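Local coordinates for protein Zgc:56074 (Danio rerio, PDB 3E9D) that probably hydrolyses fructose-2,6-bisphosphate to fructose 6-phosphate and phosphate, lowering the level of this activator and so restraining glycolysis, at residues A[221-226]-A[237-242]; A[4-9]-A[178-183]; A[27-32]-A[59-64]. One frame throughout, in Å; residues are numbered along the deposited sequence.

Interaction 1: residues A[221-226]-A[237-242]; sequences SRFIFT and TRIQGV
With CG anti to its own carbonyl carbon (chi1 -69°), Phe223 brings its ring up to the neighbouring strand, where CD1 lies 3.7 Å from Gly241 CA and 3.8 Å from Ile239 CG2. Phe225 has the same first torsion, but its ring runs side by side with Ile239, pointing the same way, CD1 3.9 Å from Ile239 CG1. The branches of Ile239 are therefore shared: CG1 touches the Phe225 ring at CD1 and CE1, while CG2 reaches Phe223 and also stands above one face of the Phe225 ring, toward its rim. On the other face of the sheet Ile224 CG1 meets Val242 CG2 at 3.7 Å.

The two segments are the arms of a beta hairpin, strands 220-230 and 233-246, the latter outermost in the sheet. Ile224 and Gln240 form a hydrogen-bonded antiparallel pair, each N 2.8 Å from the other's O; Val242 N donates to Arg222 O. At the Thr226 end lies a classic beta bulge, in which Thr237 and Arg238 both face Thr226. Thr226 O takes the N-H of Thr237 at 2.8 Å and a weak bond from Arg238 N, and Thr226 N donates to Arg238 O.

Leu194 and Val195 of helix 184-197 also touch the Phe223 side chain. An alanine here would probably open a gap over Gly241 CA and leave Ile239 CG2 without one of its aromatic neighbours. The Gln240 chain is bent after CG (chi2 80°), and its NE2 donates to Gly241 O at 3.0 Å, within its own strand.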
# COMPACT_ATOMS: atom_id res chain seq x y z
N SER A 221 -2.43 3.14 5.43
CA SER A 221 -3.61 3.63 4.71
C SER A 221 -4.67 2.54 4.60
O SER A 221 -4.35 1.35 4.69
CB SER A 221 -3.24 4.11 3.28
OG SER A 221 -2.14 5.02 3.33
N ARG A 222 -5.91 2.94 4.36
CA ARG A 222 -7.01 1.97 4.27
C ARG A 222 -8.04 2.39 3.24
O ARG A 222 -8.50 3.54 3.27
CB ARG A 222 -7.70 1.77 5.64
CG ARG A 222 -8.74 0.59 5.63
CD ARG A 222 -9.58 0.44 6.93
NE ARG A 222 -8.85 0.03 8.16
CZ ARG A 222 -7.72 -0.63 8.14
NH1 ARG A 222 -7.25 -0.93 6.96
NH2 ARG A 222 -7.07 -0.99 9.25
N PHE A 223 -8.39 1.46 2.35
CA PHE A 223 -9.48 1.62 1.39
C PHE A 223 -10.42 0.43 1.55
O PHE A 223 -9.98 -0.67 1.89
CB PHE A 223 -8.96 1.66 -0.07
CG PHE A 223 -8.16 2.89 -0.40
CD1 PHE A 223 -8.76 3.95 -1.08
CD2 PHE A 223 -6.81 3.00 -0.05
CE1 PHE A 223 -8.04 5.12 -1.39
CE2 PHE A 223 -6.07 4.15 -0.36
CZ PHE A 223 -6.70 5.22 -1.04
N ILE A 224 -11.71 0.67 1.31
CA ILE A 224 -12.69 -0.39 1.21
C ILE A 224 -13.12 -0.50 -0.26
O ILE A 224 -13.52 0.51 -0.88
CB ILE A 224 -13.95 -0.08 2.08
CG1 ILE A 224 -13.57 0.42 3.49
CG2 ILE A 224 -14.87 -1.32 2.13
CD1 ILE A 224 -12.65 -0.53 4.28
N PHE A 225 -13.05 -1.72 -0.79
CA PHE A 225 -13.42 -1.99 -2.19
C PHE A 225 -14.72 -2.78 -2.25
O PHE A 225 -14.94 -3.70 -1.46
CB PHE A 225 -12.35 -2.86 -2.86
CG PHE A 225 -11.04 -2.16 -3.09
CD1 PHE A 225 -10.74 -1.65 -4.36
CD2 PHE A 225 -10.11 -2.01 -2.06
CE1 PHE A 225 -9.52 -1.01 -4.60
CE2 PHE A 225 -8.90 -1.34 -2.29
CZ PHE A 225 -8.59 -0.86 -3.56
N THR A 226 -15.57 -2.42 -3.19
CA THR A 226 -16.69 -3.28 -3.54
C THR A 226 -16.51 -3.68 -4.99
O THR A 226 -16.35 -2.82 -5.87
CB THR A 226 -18.04 -2.58 -3.33
OG1 THR A 226 -18.21 -2.32 -1.93
CG2 THR A 226 -19.18 -3.46 -3.82
N THR A 237 -16.78 -1.35 -8.22
CA THR A 237 -17.87 -0.41 -8.42
C THR A 237 -17.78 0.73 -7.40
O THR A 237 -18.20 1.85 -7.68
CB THR A 237 -19.21 -1.09 -8.28
OG1 THR A 237 -19.22 -1.85 -7.07
CG2 THR A 237 -19.47 -2.02 -9.48
N ARG A 238 -17.25 0.44 -6.21
CA ARG A 238 -17.05 1.46 -5.19
C ARG A 238 -15.67 1.29 -4.55
O ARG A 238 -15.27 0.18 -4.25
CB ARG A 238 -18.14 1.38 -4.14
CG ARG A 238 -18.03 2.45 -3.04
CD ARG A 238 -19.27 2.40 -2.16
NE ARG A 238 -20.46 2.56 -2.98
CZ ARG A 238 -21.70 2.28 -2.58
NH1 ARG A 238 -21.93 1.81 -1.36
NH2 ARG A 238 -22.72 2.47 -3.42
N ILE A 239 -14.96 2.40 -4.41
CA ILE A 239 -13.71 2.46 -3.66
C ILE A 239 -13.89 3.58 -2.62
O ILE A 239 -14.21 4.73 -2.98
CB ILE A 239 -12.50 2.73 -4.59
CG1 ILE A 239 -12.43 1.66 -5.69
CG2 ILE A 239 -11.19 2.81 -3.77
CD1 ILE A 239 -11.45 1.95 -6.81
N GLN A 240 -13.75 3.24 -1.35
CA GLN A 240 -13.91 4.22 -0.28
C GLN A 240 -12.58 4.40 0.43
O GLN A 240 -12.06 3.45 1.04
CB GLN A 240 -15.00 3.79 0.72
CG GLN A 240 -15.07 4.65 2.02
CD GLN A 240 -15.81 5.97 1.84
OE1 GLN A 240 -16.92 5.99 1.32
NE2 GLN A 240 -15.19 7.08 2.25
N GLY A 241 -12.03 5.61 0.37
CA GLY A 241 -10.87 5.94 1.18
C GLY A 241 -11.29 6.06 2.64
O GLY A 241 -12.35 6.59 2.93
N VAL A 242 -10.49 5.53 3.55
CA VAL A 242 -10.79 5.66 4.99
C VAL A 242 -9.77 6.57 5.68
O VAL A 242 -10.14 7.57 6.28
CB VAL A 242 -10.91 4.27 5.70
CG1 VAL A 242 -11.30 4.40 7.17
CG2 VAL A 242 -11.90 3.35 4.94

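Interaction 2: residues A[4-9]-A[178-183]; sequences FALTIV and ALMVSH. With PO4 (phosphate ion), chain C.
The imidazole of His183 meets the bound phosphate at its edge: O1 lies near the ring plane and accepts ND1-H at 2.9 Å, with a somewhat bent N-H...O angle of 148°. The NE2 of the same ring is held by Ser57, and the ring of His11 meets it at about 50° between planes. Behind this histidine the two strands run parallel. Five backbone bonds join them, from Ala178 N to Ala5 O through to Ser182 N on Val9 O.

Ile8 and Met180 lie side by side, pointing the same way, with Ile8 CG2 4.0 Å from Met180 CE at the tip of the thioether. On this face Leu6 CD1 rests 3.9 Å from Ala178 CB and also touches Met180 CB. On the other face Leu179 CD1 touches both Thr7 CG2 and Val9 CG2, 3.8 Å from the latter. Helix 184-197 covers the Met180 face and helix 60-71 the Leu179 face.

His183 follows the strand's last residue and is the N-cap of helix 184-197. This is the arrangement of the histidine phosphatase fold: neighbouring parallel strands end close together, one leading to the phosphohistidine residue His11 and the other to His183, probably a transition-state stabiliser.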
# COMPACT_ATOMS: atom_id res chain seq x y z
N PHE A 4 -14.44 -5.82 0.57
CA PHE A 4 -13.27 -6.14 1.39
C PHE A 4 -12.44 -4.90 1.70
O PHE A 4 -12.46 -3.92 0.94
CB PHE A 4 -12.40 -7.24 0.73
CG PHE A 4 -11.67 -6.81 -0.52
CD1 PHE A 4 -10.39 -6.27 -0.43
CD2 PHE A 4 -12.26 -6.96 -1.78
CE1 PHE A 4 -9.70 -5.85 -1.58
CE2 PHE A 4 -11.58 -6.56 -2.95
CZ PHE A 4 -10.28 -6.01 -2.84
N ALA A 5 -11.78 -4.93 2.86
CA ALA A 5 -10.89 -3.86 3.28
C ALA A 5 -9.48 -4.15 2.80
O ALA A 5 -9.07 -5.33 2.73
CB ALA A 5 -10.90 -3.74 4.81
N LEU A 6 -8.76 -3.09 2.46
CA LEU A 6 -7.35 -3.22 2.11
C LEU A 6 -6.54 -2.27 2.99
O LEU A 6 -6.70 -1.05 2.89
CB LEU A 6 -7.12 -2.88 0.63
CG LEU A 6 -5.65 -2.87 0.22
CD1 LEU A 6 -5.10 -4.29 0.23
CD2 LEU A 6 -5.45 -2.25 -1.18
N THR A 7 -5.67 -2.83 3.83
CA THR A 7 -4.76 -2.02 4.64
C THR A 7 -3.40 -2.02 3.99
O THR A 7 -2.88 -3.09 3.66
CB THR A 7 -4.66 -2.55 6.08
OG1 THR A 7 -5.94 -2.45 6.71
CG2 THR A 7 -3.61 -1.77 6.90
N ILE A 8 -2.83 -0.84 3.81
CA ILE A 8 -1.59 -0.69 3.07
C ILE A 8 -0.53 -0.09 3.99
O ILE A 8 -0.76 0.98 4.59
CB ILE A 8 -1.79 0.28 1.88
CG1 ILE A 8 -2.87 -0.24 0.92
CG2 ILE A 8 -0.42 0.50 1.13
CD1 ILE A 8 -3.32 0.81 -0.16
N VAL A 9 0.62 -0.75 4.09
CA VAL A 9 1.67 -0.32 5.00
C VAL A 9 3.00 -0.20 4.26
O VAL A 9 3.39 -1.12 3.54
CB VAL A 9 1.82 -1.31 6.21
CG1 VAL A 9 2.85 -0.80 7.24
CG2 VAL A 9 0.45 -1.59 6.86
N ALA A 178 -7.59 -7.58 3.48
CA ALA A 178 -6.25 -7.85 2.97
C ALA A 178 -5.24 -6.86 3.54
O ALA A 178 -5.55 -5.69 3.73
CB ALA A 178 -6.25 -7.78 1.44
N LEU A 179 -4.02 -7.35 3.80
CA LEU A 179 -2.89 -6.50 4.17
C LEU A 179 -1.92 -6.45 3.01
O LEU A 179 -1.64 -7.47 2.39
CB LEU A 179 -2.18 -7.07 5.41
CG LEU A 179 -0.88 -6.39 5.89
CD1 LEU A 179 -1.21 -4.96 6.36
CD2 LEU A 179 -0.26 -7.22 7.04
N MET A 180 -1.43 -5.26 2.69
CA MET A 180 -0.49 -5.08 1.59
C MET A 180 0.70 -4.35 2.20
O MET A 180 0.53 -3.31 2.82
CB MET A 180 -1.14 -4.27 0.45
CG MET A 180 -0.19 -3.77 -0.66
SD MET A 180 -1.04 -2.63 -1.83
CE MET A 180 0.33 -1.54 -2.19
N VAL A 181 1.91 -4.90 2.03
CA VAL A 181 3.12 -4.25 2.56
C VAL A 181 4.04 -3.94 1.39
O VAL A 181 4.42 -4.83 0.63
CB VAL A 181 3.81 -5.09 3.68
CG1 VAL A 181 5.03 -4.34 4.26
CG2 VAL A 181 2.81 -5.36 4.82
N SER A 182 4.39 -2.66 1.24
CA SER A 182 5.07 -2.18 0.05
C SER A 182 6.00 -0.98 0.35
O SER A 182 6.58 -0.87 1.44
CB SER A 182 4.03 -1.85 -1.05
OG SER A 182 4.63 -1.57 -2.32
N HIS A 183 6.12 -0.09 -0.64
CA HIS A 183 7.18 0.90 -0.66
C HIS A 183 6.62 2.29 -0.96
O HIS A 183 5.55 2.41 -1.57
CB HIS A 183 8.20 0.49 -1.72
CG HIS A 183 8.75 -0.88 -1.50
ND1 HIS A 183 9.88 -1.11 -0.75
CD2 HIS A 183 8.31 -2.09 -1.90
CE1 HIS A 183 10.12 -2.41 -0.70
NE2 HIS A 183 9.18 -3.02 -1.39
P PO4 C . 11.27 2.61 -0.09
O1 PO4 C . 11.56 1.20 -0.51
O2 PO4 C . 9.87 2.78 0.46
O3 PO4 C . 12.23 3.05 0.99
O4 PO4 C . 11.47 3.55 -1.27

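Interaction 3: residues A[27-32]-A[59-64]; sequences IDTPLS and LQRAIQ. With PO4 (phosphate ion), chain C.
Here the loop ahead of helix 33-45 is pinned to the first turn of helix 60-71, at the rim of the phosphate pocket of this histidine phosphatase. Asp28, the centre of an inverse gamma turn, reaches the helix start: its OD1 accepts Gln60 N at 2.7 Å through the syn lone pair. CG of Asp28 stands anti to the backbone N (chi1 -160°), which carries the carboxylate toward the helix start, and OD1 also passes 3.4 Å from Gln60 CB.

Four hydrogen bonds grip one water between the segments. It donates to Asp28 OD1 and Thr29 O and accepts from Arg61 N and Arg61 NH1. The water thus bridges acid and guanidinium, since Asp28 OD1 and Arg61 NH1, 4.6 Å apart, are too distant for a salt bridge.

Arg61 starts with CG in the crowded position between backbone N and carbonyl carbon (chi1 58°) and is then extended as far as NE. Its NE and NH2 both donate to phosphate O1, which lies in the guanidinium plane at that edge, 2.9 Å from each nitrogen. NH2 is also held by Gly24 O.

Farther along, Gln64 and Leu31 slide past each other in opposite directions, Leu31 CD1 3.7 Å from Gln64 CB. Gln64 OE1 accepts Leu31 N at 2.9 Å and nearly straight (167°), while its NE2 reaches Leu31 O through a second water, so one side-chain amide serves both polar groups of that residue's backbone.

The phosphate probably came from the crystallisation liquor, yet the two N-H groups of Arg61 that converge on one oxygen are consistent with a site that takes a phosphoryl oxygen of the substrate. Asp28, through the shared water, would be likely to steady the guanidinium without competing directly for the N-H groups that hold the anion.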
# COMPACT_ATOMS: atom_id res chain seq x y z
N ILE A 27 18.94 -2.69 -4.62
CA ILE A 27 19.64 -2.83 -3.37
C ILE A 27 18.69 -3.38 -2.30
O ILE A 27 17.78 -2.70 -1.84
CB ILE A 27 20.28 -1.48 -2.97
CG1 ILE A 27 21.13 -0.97 -4.15
CG2 ILE A 27 21.17 -1.67 -1.75
CD1 ILE A 27 21.50 0.49 -4.05
N ASP A 28 18.91 -4.63 -1.90
CA ASP A 28 17.93 -5.34 -1.08
C ASP A 28 18.29 -5.30 0.42
O ASP A 28 18.43 -6.31 1.08
CB ASP A 28 17.78 -6.79 -1.59
CG ASP A 28 16.47 -7.45 -1.14
OD1 ASP A 28 15.56 -6.78 -0.61
OD2 ASP A 28 16.34 -8.67 -1.35
N THR A 29 18.41 -4.09 0.95
CA THR A 29 18.80 -3.87 2.34
C THR A 29 17.75 -4.34 3.37
O THR A 29 16.55 -4.33 3.09
CB THR A 29 18.99 -2.39 2.59
OG1 THR A 29 17.79 -1.72 2.19
CG2 THR A 29 20.13 -1.84 1.76
N PRO A 30 18.21 -4.74 4.57
CA PRO A 30 17.30 -5.09 5.65
C PRO A 30 16.83 -3.88 6.48
O PRO A 30 17.36 -2.77 6.34
CB PRO A 30 18.14 -6.03 6.52
CG PRO A 30 19.58 -5.52 6.34
CD PRO A 30 19.63 -5.05 4.89
N LEU A 31 15.83 -4.10 7.33
CA LEU A 31 15.41 -3.12 8.32
C LEU A 31 16.59 -2.76 9.21
O LEU A 31 17.43 -3.61 9.52
CB LEU A 31 14.31 -3.68 9.22
CG LEU A 31 12.94 -4.04 8.61
CD1 LEU A 31 12.00 -4.62 9.69
CD2 LEU A 31 12.34 -2.82 7.96
N SER A 32 16.65 -1.50 9.61
CA SER A 32 17.57 -1.06 10.65
C SER A 32 16.92 -1.37 12.00
O SER A 32 15.76 -1.83 12.06
CB SER A 32 17.80 0.44 10.52
OG SER A 32 16.62 1.15 10.86
N LEU A 59 10.87 -7.72 -1.74
CA LEU A 59 12.06 -7.06 -1.17
C LEU A 59 12.15 -7.27 0.35
O LEU A 59 11.14 -7.21 1.04
CB LEU A 59 12.09 -5.56 -1.53
CG LEU A 59 12.16 -5.29 -3.06
CD1 LEU A 59 11.92 -3.80 -3.38
CD2 LEU A 59 13.48 -5.77 -3.62
N GLN A 60 13.36 -7.55 0.83
CA GLN A 60 13.59 -7.97 2.22
C GLN A 60 12.98 -6.99 3.24
O GLN A 60 12.32 -7.42 4.19
CB GLN A 60 15.09 -8.16 2.50
CG GLN A 60 15.39 -8.48 3.95
CD GLN A 60 16.86 -8.72 4.26
OE1 GLN A 60 17.76 -8.19 3.59
NE2 GLN A 60 17.11 -9.53 5.28
N ARG A 61 13.18 -5.68 3.03
CA ARG A 61 12.68 -4.68 3.99
C ARG A 61 11.17 -4.78 4.20
O ARG A 61 10.67 -4.56 5.30
CB ARG A 61 13.10 -3.24 3.59
CG ARG A 61 12.66 -2.76 2.19
CD ARG A 61 13.55 -1.60 1.73
NE ARG A 61 13.15 -1.00 0.46
CZ ARG A 61 13.62 -1.37 -0.73
NH1 ARG A 61 14.49 -2.36 -0.82
NH2 ARG A 61 13.22 -0.74 -1.84
N ALA A 62 10.45 -5.12 3.12
CA ALA A 62 8.99 -5.27 3.15
C ALA A 62 8.57 -6.61 3.75
O ALA A 62 7.67 -6.69 4.63
CB ALA A 62 8.42 -5.11 1.70
N ILE A 63 9.23 -7.69 3.31
CA ILE A 63 9.01 -9.01 3.90
C ILE A 63 9.19 -9.02 5.43
O ILE A 63 8.35 -9.56 6.15
CB ILE A 63 9.92 -10.09 3.26
CG1 ILE A 63 9.55 -10.24 1.77
CG2 ILE A 63 9.77 -11.45 4.03
CD1 ILE A 63 10.60 -10.92 0.94
N GLN A 64 10.27 -8.43 5.91
CA GLN A 64 10.52 -8.34 7.37
C GLN A 64 9.42 -7.58 8.12
O GLN A 64 9.03 -7.96 9.21
CB GLN A 64 11.84 -7.66 7.64
CG GLN A 64 13.05 -8.46 7.25
CD GLN A 64 14.31 -7.68 7.54
OE1 GLN A 64 14.63 -6.72 6.85
NE2 GLN A 64 15.02 -8.08 8.59
P PO4 C . 11.27 2.61 -0.09
O1 PO4 C . 11.56 1.20 -0.51
O2 PO4 C . 9.87 2.78 0.46
O3 PO4 C . 12.23 3.05 0.99
O4 PO4 C . 11.47 3.55 -1.27
O HOH W 1 15.02 -4.64 0.93
O HOH W 2 17.22 -6.33 9.84

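In the fold
Interactions 1 and 2 belong to one mixed sheet. Strand 2-10 lies between strands 177-182 and 220-230, so the two contacts, with centres about 11 Å apart, sit side by side, joined by backbone bonds such as Leu6 N to Phe223 O. Interaction 3 lies off the sheet, with its centre about 17 Å from that of interaction 2 and about 28 Å from that of interaction 1. Along the chain it is nested within the long loop that interaction 2 closes; the hairpin of interaction 1 follows. Interactions 2 and 3 meet where His183 packs on Leu59 and Ala62, and both touch the phosphate, so the pocket forms where strand ends meet helix 60-71, remote from the hairpin edge.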